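Local coordinates for putative glycerophosphodiester phosphodiesterase (Galdieria sulphuraria, PDB 2O55), which is a putative member of the glycerophosphodiester phosphodiesterase family, built on a TIM-barrel fold, at residues L44-H56 against S71-R83. Numbering follows the deposited sequence.
Sequences LRVCKTGEIVLFH and SRIGDLSLEELKR. With SO4 (sulfate ion), chain B.
C47 and V53 of a beta hairpin pack against I73, L78 and L81 in the short 3-10 and helical pieces of 71-83. The hairpin is made by the end of barrel strand 39-46 of this TIM-barrel protein turning back, through a type I turn from C47 to G50, into the short antiparallel strand 52-54. The contact's centre is about 18 Å from the centre of the chain.

Apolar packing fills the middle. CG2 of V53 meets L78 CD1 at 3.8 Å and also touches CD1 of L81, a methyl that in turn lies against C47 CB. I73 turns CG2 toward C47, 3.8 Å from its CB. E51 lays its aliphatic CG on L78 CD2, 3.6 Å away; a bend at chi2 (-77°) keeps its CD close to L78 CB as well.

Two hydrogen bonds join the turn to 71-83. K48 N donates to L76 O at 2.7 Å, bent to 136° and from above the carbonyl plane. Beyond it, S77 and E80 form a capping box at the start of helix 78-81, E80 N reaching S77 OG and S77 N donating to E80 OE1 at 2.8 Å. T49 adds to that end of the helix: its OG1 accepts from L78 N at 3.1 Å and donates to E51 OE2 at 2.6 Å.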
ATOM      1  N   LEU A  44      -0.162   6.998   1.619  1.00 16.19           N
ATOM      2  CA  LEU A  44       0.378   8.145   2.377  1.00 15.68           C
ATOM      3  C   LEU A  44       0.395   9.430   1.576  1.00 15.58           C
ATOM      4  O   LEU A  44       0.961   9.464   0.480  1.00 15.63           O
ATOM      5  CB  LEU A  44       1.812   7.883   2.841  1.00 15.30           C
ATOM      6  CG  LEU A  44       2.167   6.569   3.517  1.00 15.50           C
ATOM      7  CD1 LEU A  44       3.603   6.661   3.991  1.00 15.31           C
ATOM      8  CD2 LEU A  44       1.220   6.265   4.673  1.00 15.57           C
ATOM      9  N   ARG A  45      -0.219  10.483   2.120  1.00 15.38           N
ATOM     10  CA  ARG A  45      -0.057  11.840   1.583  1.00 15.07           C
ATOM     11  C   ARG A  45       0.183  12.796   2.743  1.00 15.99           C
ATOM     12  O   ARG A  45      -0.134  12.480   3.900  1.00 16.01           O
ATOM     13  CB  ARG A  45      -1.274  12.299   0.754  1.00 14.96           C
ATOM     14  CG  ARG A  45      -1.870  11.250  -0.187  1.00 14.02           C
ATOM     15  CD  ARG A  45      -3.024  11.772  -1.001  1.00 13.33           C
ATOM     16  NE  ARG A  45      -2.572  12.174  -2.322  1.00 11.34           N
ATOM     17  CZ  ARG A  45      -2.820  11.501  -3.444  1.00 10.74           C
ATOM     18  NH1 ARG A  45      -3.545  10.393  -3.418  1.00 10.21           N
ATOM     19  NH2 ARG A  45      -2.347  11.945  -4.605  1.00  9.45           N
ATOM     20  N   VAL A  46       0.734  13.965   2.433  1.00 16.92           N
ATOM     21  CA  VAL A  46       1.052  14.971   3.451  1.00 18.10           C
ATOM     22  C   VAL A  46       0.118  16.173   3.362  1.00 18.66           C
ATOM     23  O   VAL A  46      -0.028  16.766   2.292  1.00 18.70           O
ATOM     24  CB  VAL A  46       2.518  15.440   3.324  1.00 18.23           C
ATOM     25  CG1 VAL A  46       2.762  16.751   4.115  1.00 18.69           C
ATOM     26  CG2 VAL A  46       3.471  14.327   3.757  1.00 17.95           C
ATOM     27  N   CYS A  47      -0.493  16.525   4.493  1.00 19.44           N
ATOM     28  CA  CYS A  47      -1.443  17.645   4.567  1.00 20.47           C
ATOM     29  C   CYS A  47      -0.773  18.964   4.910  1.00 20.24           C
ATOM     30  O   CYS A  47       0.387  18.988   5.302  1.00 20.28           O
ATOM     31  CB  CYS A  47      -2.518  17.356   5.597  1.00 20.80           C
ATOM     32  SG  CYS A  47      -1.893  17.307   7.299  1.00 24.59           S
ATOM     33  N   LYS A  48      -1.526  20.054   4.777  1.00 20.53           N
ATOM     34  CA  LYS A  48      -0.982  21.414   4.874  1.00 20.85           C
ATOM     35  C   LYS A  48      -0.039  21.632   6.066  1.00 20.93           C
ATOM     36  O   LYS A  48       1.022  22.241   5.898  1.00 20.94           O
ATOM     37  CB  LYS A  48      -2.117  22.454   4.874  1.00 20.81           C
ATOM     38  CG  LYS A  48      -1.701  23.944   4.696  1.00 21.90           C
ATOM     39  CD  LYS A  48      -0.976  24.233   3.355  1.00 21.77           C
ATOM     40  CE  LYS A  48      -1.040  25.719   2.961  1.00 21.32           C
ATOM     41  NZ  LYS A  48      -2.097  26.005   1.937  1.00 20.71           N
ATOM     42  N   THR A  49      -0.408  21.116   7.243  1.00 21.00           N
ATOM     43  CA  THR A  49       0.315  21.420   8.496  1.00 20.86           C
ATOM     44  C   THR A  49       1.510  20.502   8.797  1.00 20.73           C
ATOM     45  O   THR A  49       2.095  20.561   9.878  1.00 20.64           O
ATOM     46  CB  THR A  49      -0.648  21.523   9.736  1.00 20.98           C
ATOM     47  OG1 THR A  49      -1.770  20.640   9.565  1.00 20.11           O
ATOM     48  CG2 THR A  49      -1.139  22.981   9.935  1.00 20.83           C
ATOM     49  N   GLY A  50       1.858  19.653   7.838  1.00 20.82           N
ATOM     50  CA  GLY A  50       3.032  18.786   7.956  1.00 21.21           C
ATOM     51  C   GLY A  50       2.825  17.277   8.073  1.00 21.32           C
ATOM     52  O   GLY A  50       3.648  16.497   7.589  1.00 21.34           O
ATOM     53  N   GLU A  51       1.741  16.857   8.716  1.00 21.25           N
ATOM     54  CA  GLU A  51       1.616  15.465   9.120  1.00 21.31           C
ATOM     55  C   GLU A  51       1.150  14.542   8.003  1.00 21.42           C
ATOM     56  O   GLU A  51       0.533  14.975   7.020  1.00 21.26           O
ATOM     57  CB  GLU A  51       0.783  15.310  10.405  1.00 21.18           C
ATOM     58  CG  GLU A  51      -0.456  16.168  10.497  1.00 22.38           C
ATOM     59  CD  GLU A  51      -0.179  17.653  10.843  1.00 24.05           C
ATOM     60  OE1 GLU A  51       0.135  17.974  12.010  1.00 24.27           O
ATOM     61  OE2 GLU A  51      -0.310  18.512   9.945  1.00 24.26           O
ATOM     62  N   ILE A  52       1.495  13.264   8.167  1.00 21.81           N
ATOM     63  CA  ILE A  52       1.222  12.212   7.180  1.00 21.61           C
ATOM     64  C   ILE A  52      -0.151  11.579   7.406  1.00 21.79           C
ATOM     65  O   ILE A  52      -0.441  11.002   8.457  1.00 22.02           O
ATOM     66  CB  ILE A  52       2.365  11.160   7.136  1.00 21.34           C
ATOM     67  CG1 ILE A  52       3.638  11.797   6.569  1.00 21.25           C
ATOM     68  CG2 ILE A  52       1.992   9.997   6.249  1.00 21.59           C
ATOM     69  CD1 ILE A  52       4.896  11.423   7.272  1.00 20.80           C
ATOM     70  N   VAL A  53      -0.988  11.696   6.388  1.00 22.12           N
ATOM     71  CA  VAL A  53      -2.382  11.305   6.458  1.00 22.19           C
ATOM     72  C   VAL A  53      -2.637  10.096   5.531  1.00 22.58           C
ATOM     73  O   VAL A  53      -1.805   9.794   4.670  1.00 23.21           O
ATOM     74  CB  VAL A  53      -3.210  12.560   6.104  1.00 22.26           C
ATOM     75  CG1 VAL A  53      -4.376  12.266   5.171  1.00 22.63           C
ATOM     76  CG2 VAL A  53      -3.631  13.279   7.368  1.00 20.91           C
ATOM     77  N   LEU A  54      -3.756   9.393   5.699  1.00 22.77           N
ATOM     78  CA  LEU A  54      -4.043   8.208   4.875  1.00 22.87           C
ATOM     79  C   LEU A  54      -5.250   8.466   3.990  1.00 23.49           C
ATOM     80  O   LEU A  54      -6.384   8.608   4.507  1.00 24.13           O
ATOM     81  CB  LEU A  54      -4.310   6.988   5.760  1.00 22.58           C
ATOM     82  CG  LEU A  54      -3.316   6.650   6.877  1.00 22.25           C
ATOM     83  CD1 LEU A  54      -3.847   5.565   7.776  1.00 22.86           C
ATOM     84  CD2 LEU A  54      -1.987   6.218   6.309  1.00 23.20           C
ATOM     85  N   PHE A  55      -5.008   8.542   2.675  1.00 23.78           N
ATOM     86  CA  PHE A  55      -6.045   8.908   1.675  1.00 24.47           C
ATOM     87  C   PHE A  55      -5.595   8.789   0.205  1.00 24.63           C
ATOM     88  O   PHE A  55      -4.618   9.420  -0.213  1.00 24.73           O
ATOM     89  CB  PHE A  55      -6.550  10.338   1.938  1.00 24.57           C
ATOM     90  CG  PHE A  55      -7.706  10.754   1.074  1.00 25.17           C
ATOM     91  CD1 PHE A  55      -7.493  11.466  -0.106  1.00 25.34           C
ATOM     92  CD2 PHE A  55      -9.011  10.462   1.447  1.00 25.93           C
ATOM     93  CE1 PHE A  55      -8.557  11.873  -0.915  1.00 24.70           C
ATOM     94  CE2 PHE A  55     -10.084  10.862   0.640  1.00 26.44           C
ATOM     95  CZ  PHE A  55      -9.848  11.567  -0.550  1.00 25.27           C
ATOM     96  N   HIS A  56      -6.327   8.002  -0.581  1.00 24.76           N
ATOM     97  CA  HIS A  56      -6.010   7.835  -1.997  1.00 24.52           C
ATOM     98  C   HIS A  56      -6.544   9.024  -2.779  1.00 24.98           C
ATOM     99  O   HIS A  56      -5.771   9.862  -3.246  1.00 25.32           O
ATOM    100  CB  HIS A  56      -6.604   6.537  -2.537  1.00 24.29           C
ATOM    101  CG  HIS A  56      -6.097   6.155  -3.890  1.00 23.18           C
ATOM    102  ND1 HIS A  56      -6.582   6.713  -5.052  1.00 21.30           N
ATOM    103  CD2 HIS A  56      -5.153   5.258  -4.266  1.00 23.82           C
ATOM    104  CE1 HIS A  56      -5.958   6.178  -6.088  1.00 23.28           C
ATOM    105  NE2 HIS A  56      -5.092   5.284  -5.639  1.00 24.12           N
ATOM    106  N   SER A  71     -10.624  20.079  -3.507  1.00 26.49           N
ATOM    107  CA  SER A  71      -9.363  20.255  -2.779  1.00 26.40           C
ATOM    108  C   SER A  71      -8.389  19.057  -2.798  1.00 26.45           C
ATOM    109  O   SER A  71      -8.812  17.899  -2.855  1.00 26.42           O
ATOM    110  CB  SER A  71      -9.672  20.695  -1.345  1.00 26.40           C
ATOM    111  OG  SER A  71     -10.405  21.914  -1.345  1.00 25.99           O
ATOM    112  N   ARG A  72      -7.087  19.342  -2.777  1.00 26.40           N
ATOM    113  CA  ARG A  72      -6.078  18.289  -2.579  1.00 26.62           C
ATOM    114  C   ARG A  72      -5.692  18.255  -1.089  1.00 26.49           C
ATOM    115  O   ARG A  72      -5.980  19.215  -0.369  1.00 26.48           O
ATOM    116  CB  ARG A  72      -4.863  18.428  -3.548  1.00 26.77           C
ATOM    117  CG  ARG A  72      -3.927  19.636  -3.346  1.00 27.05           C
ATOM    118  CD  ARG A  72      -3.053  19.955  -4.574  1.00 26.75           C
ATOM    119  NE  ARG A  72      -3.751  20.771  -5.582  1.00 27.42           N
ATOM    120  CZ  ARG A  72      -3.605  22.091  -5.763  1.00 27.49           C
ATOM    121  NH1 ARG A  72      -2.775  22.800  -5.003  1.00 27.75           N
ATOM    122  NH2 ARG A  72      -4.296  22.715  -6.716  1.00 26.31           N
ATOM    123  N   ILE A  73      -5.081  17.161  -0.620  1.00 26.08           N
ATOM    124  CA  ILE A  73      -4.737  17.029   0.807  1.00 25.61           C
ATOM    125  C   ILE A  73      -3.741  18.080   1.278  1.00 25.47           C
ATOM    126  O   ILE A  73      -3.900  18.639   2.366  1.00 25.43           O
ATOM    127  CB  ILE A  73      -4.247  15.606   1.159  1.00 25.62           C
ATOM    128  CG1 ILE A  73      -5.440  14.717   1.466  1.00 25.89           C
ATOM    129  CG2 ILE A  73      -3.318  15.595   2.367  1.00 25.15           C
ATOM    130  CD1 ILE A  73      -6.120  14.212   0.238  1.00 27.35           C
ATOM    131  N   GLY A  74      -2.737  18.356   0.440  1.00 25.22           N
ATOM    132  CA  GLY A  74      -1.719  19.370   0.718  1.00 24.90           C
ATOM    133  C   GLY A  74      -2.304  20.743   0.975  1.00 24.84           C
ATOM    134  O   GLY A  74      -1.591  21.659   1.357  1.00 24.90           O
ATOM    135  N   ASP A  75      -3.609  20.878   0.760  1.00 24.88           N
ATOM    136  CA  ASP A  75      -4.322  22.135   0.983  1.00 25.11           C
ATOM    137  C   ASP A  75      -4.833  22.282   2.415  1.00 25.33           C
ATOM    138  O   ASP A  75      -5.096  23.406   2.862  1.00 25.38           O
ATOM    139  CB  ASP A  75      -5.545  22.260   0.057  1.00 24.95           C
ATOM    140  CG  ASP A  75      -5.186  22.322  -1.413  1.00 24.57           C
ATOM    141  OD1 ASP A  75      -4.129  22.887  -1.760  1.00 24.83           O
ATOM    142  OD2 ASP A  75      -5.986  21.812  -2.228  1.00 23.79           O
ATOM    143  N   LEU A  76      -4.994  21.165   3.127  1.00 25.34           N
ATOM    144  CA  LEU A  76      -5.786  21.183   4.362  1.00 25.35           C
ATOM    145  C   LEU A  76      -5.001  20.859   5.629  1.00 25.58           C
ATOM    146  O   LEU A  76      -4.075  20.036   5.613  1.00 25.76           O
ATOM    147  CB  LEU A  76      -7.014  20.261   4.242  1.00 25.19           C
ATOM    148  CG  LEU A  76      -7.963  20.404   3.043  1.00 24.60           C
ATOM    149  CD1 LEU A  76      -9.053  19.342   3.066  1.00 23.50           C
ATOM    150  CD2 LEU A  76      -8.570  21.797   2.974  1.00 24.41           C
ATOM    151  N   SER A  77      -5.381  21.522   6.722  1.00 25.64           N
ATOM    152  CA  SER A  77      -4.816  21.242   8.038  1.00 25.66           C
ATOM    153  C   SER A  77      -5.239  19.849   8.467  1.00 25.71           C
ATOM    154  O   SER A  77      -6.167  19.269   7.895  1.00 25.38           O
ATOM    155  CB  SER A  77      -5.305  22.259   9.075  1.00 25.54           C
ATOM    156  OG  SER A  77      -6.511  21.830   9.695  1.00 25.15           O
ATOM    157  N   LEU A  78      -4.571  19.331   9.491  1.00 26.10           N
ATOM    158  CA  LEU A  78      -4.950  18.048  10.083  1.00 26.51           C
ATOM    159  C   LEU A  78      -6.371  18.066  10.674  1.00 26.71           C
ATOM    160  O   LEU A  78      -7.144  17.111  10.489  1.00 26.98           O
ATOM    161  CB  LEU A  78      -3.927  17.596  11.141  1.00 26.57           C
ATOM    162  CG  LEU A  78      -4.138  16.196  11.747  1.00 26.45           C
ATOM    163  CD1 LEU A  78      -4.094  15.128  10.659  1.00 25.43           C
ATOM    164  CD2 LEU A  78      -3.151  15.885  12.881  1.00 26.18           C
ATOM    165  N   GLU A  79      -6.712  19.151  11.367  1.00 26.64           N
ATOM    166  CA  GLU A  79      -7.982  19.237  12.068  1.00 26.53           C
ATOM    167  C   GLU A  79      -9.176  19.229  11.108  1.00 26.42           C
ATOM    168  O   GLU A  79     -10.100  18.435  11.284  1.00 26.34           O
ATOM    169  CB  GLU A  79      -7.995  20.462  12.963  1.00 26.60           C
ATOM    170  CG  GLU A  79      -9.017  20.404  14.083  1.00 27.13           C
ATOM    171  CD  GLU A  79      -9.445  21.791  14.546  1.00 27.24           C
ATOM    172  OE1 GLU A  79     -10.202  21.885  15.537  1.00 27.49           O
ATOM    173  OE2 GLU A  79      -9.026  22.790  13.918  1.00 26.87           O
ATOM    174  N   GLU A  80      -9.139  20.084  10.086  1.00 26.38           N
ATOM    175  CA  GLU A  80     -10.182  20.116   9.054  1.00 26.51           C
ATOM    176  C   GLU A  80     -10.373  18.758   8.394  1.00 26.75           C
ATOM    177  O   GLU A  80     -11.499  18.375   8.064  1.00 26.91           O
ATOM    178  CB  GLU A  80      -9.834  21.108   7.959  1.00 26.32           C
ATOM    179  CG  GLU A  80      -9.573  22.506   8.426  1.00 26.30           C
ATOM    180  CD  GLU A  80      -8.875  23.312   7.365  1.00 25.92           C
ATOM    181  OE1 GLU A  80      -7.835  22.842   6.850  1.00 26.20           O
ATOM    182  OE2 GLU A  80      -9.371  24.405   7.035  1.00 25.29           O
ATOM    183  N   LEU A  81      -9.263  18.055   8.175  1.00 26.89           N
ATOM    184  CA  LEU A  81      -9.289  16.699   7.613  1.00 27.25           C
ATOM    185  C   LEU A  81      -9.945  15.692   8.560  1.00 27.34           C
ATOM    186  O   LEU A  81     -10.690  14.796   8.122  1.00 27.33           O
ATOM    187  CB  LEU A  81      -7.876  16.217   7.272  1.00 27.21           C
ATOM    188  CG  LEU A  81      -7.223  16.708   5.985  1.00 27.20           C
ATOM    189  CD1 LEU A  81      -5.832  16.113   5.893  1.00 27.07           C
ATOM    190  CD2 LEU A  81      -8.050  16.329   4.769  1.00 27.40           C
ATOM    191  N   LYS A  82      -9.654  15.837   9.853  1.00 27.25           N
ATOM    192  CA  LYS A  82     -10.293  15.011  10.865  1.00 27.09           C
ATOM    193  C   LYS A  82     -11.674  15.567  11.222  1.00 27.03           C
ATOM    194  O   LYS A  82     -12.210  15.284  12.289  1.00 27.01           O
ATOM    195  CB  LYS A  82      -9.399  14.841  12.101  1.00 27.08           C
ATOM    196  CG  LYS A  82      -8.385  13.692  11.996  1.00 26.28           C
ATOM    197  CD  LYS A  82      -8.051  13.076  13.372  1.00 26.44           C
ATOM    198  CE  LYS A  82      -7.071  13.917  14.208  1.00 25.73           C
ATOM    199  NZ  LYS A  82      -6.921  13.409  15.601  1.00 24.89           N
ATOM    200  N   ARG A  83     -12.238  16.363  10.316  1.00 27.04           N
ATOM    201  CA  ARG A  83     -13.640  16.771  10.395  1.00 27.25           C
ATOM    202  C   ARG A  83     -14.321  16.523   9.038  1.00 27.19           C
ATOM    203  O   ARG A  83     -15.124  17.324   8.574  1.00 27.28           O
ATOM    204  CB  ARG A  83     -13.787  18.236  10.872  1.00 27.12           C
ATOM    205  CG  ARG A  83     -13.258  18.505  12.305  1.00 27.22           C
ATOM    206  CD  ARG A  83     -13.733  19.834  12.926  1.00 27.44           C
ATOM    207  NE  ARG A  83     -13.906  20.916  11.948  1.00 28.00           N
ATOM    208  CZ  ARG A  83     -12.931  21.698  11.484  1.00 27.86           C
ATOM    209  NH1 ARG A  83     -11.679  21.537  11.895  1.00 28.02           N
ATOM    210  NH2 ARG A  83     -13.211  22.644  10.595  1.00 27.19           N
TER
HETATM  211  S   SO4 B   1      -4.995   1.975  -7.394  0.75 32.29           S
HETATM  212  O1  SO4 B   1      -4.536   1.005  -8.370  0.75 30.10           O
HETATM  213  O2  SO4 B   1      -6.077   2.707  -8.019  0.75 31.89           O
HETATM  214  O3  SO4 B   1      -5.569   1.278  -6.262  0.75 32.67           O
HETATM  215  O4  SO4 B   1      -3.926   2.852  -6.906  0.75 29.78           O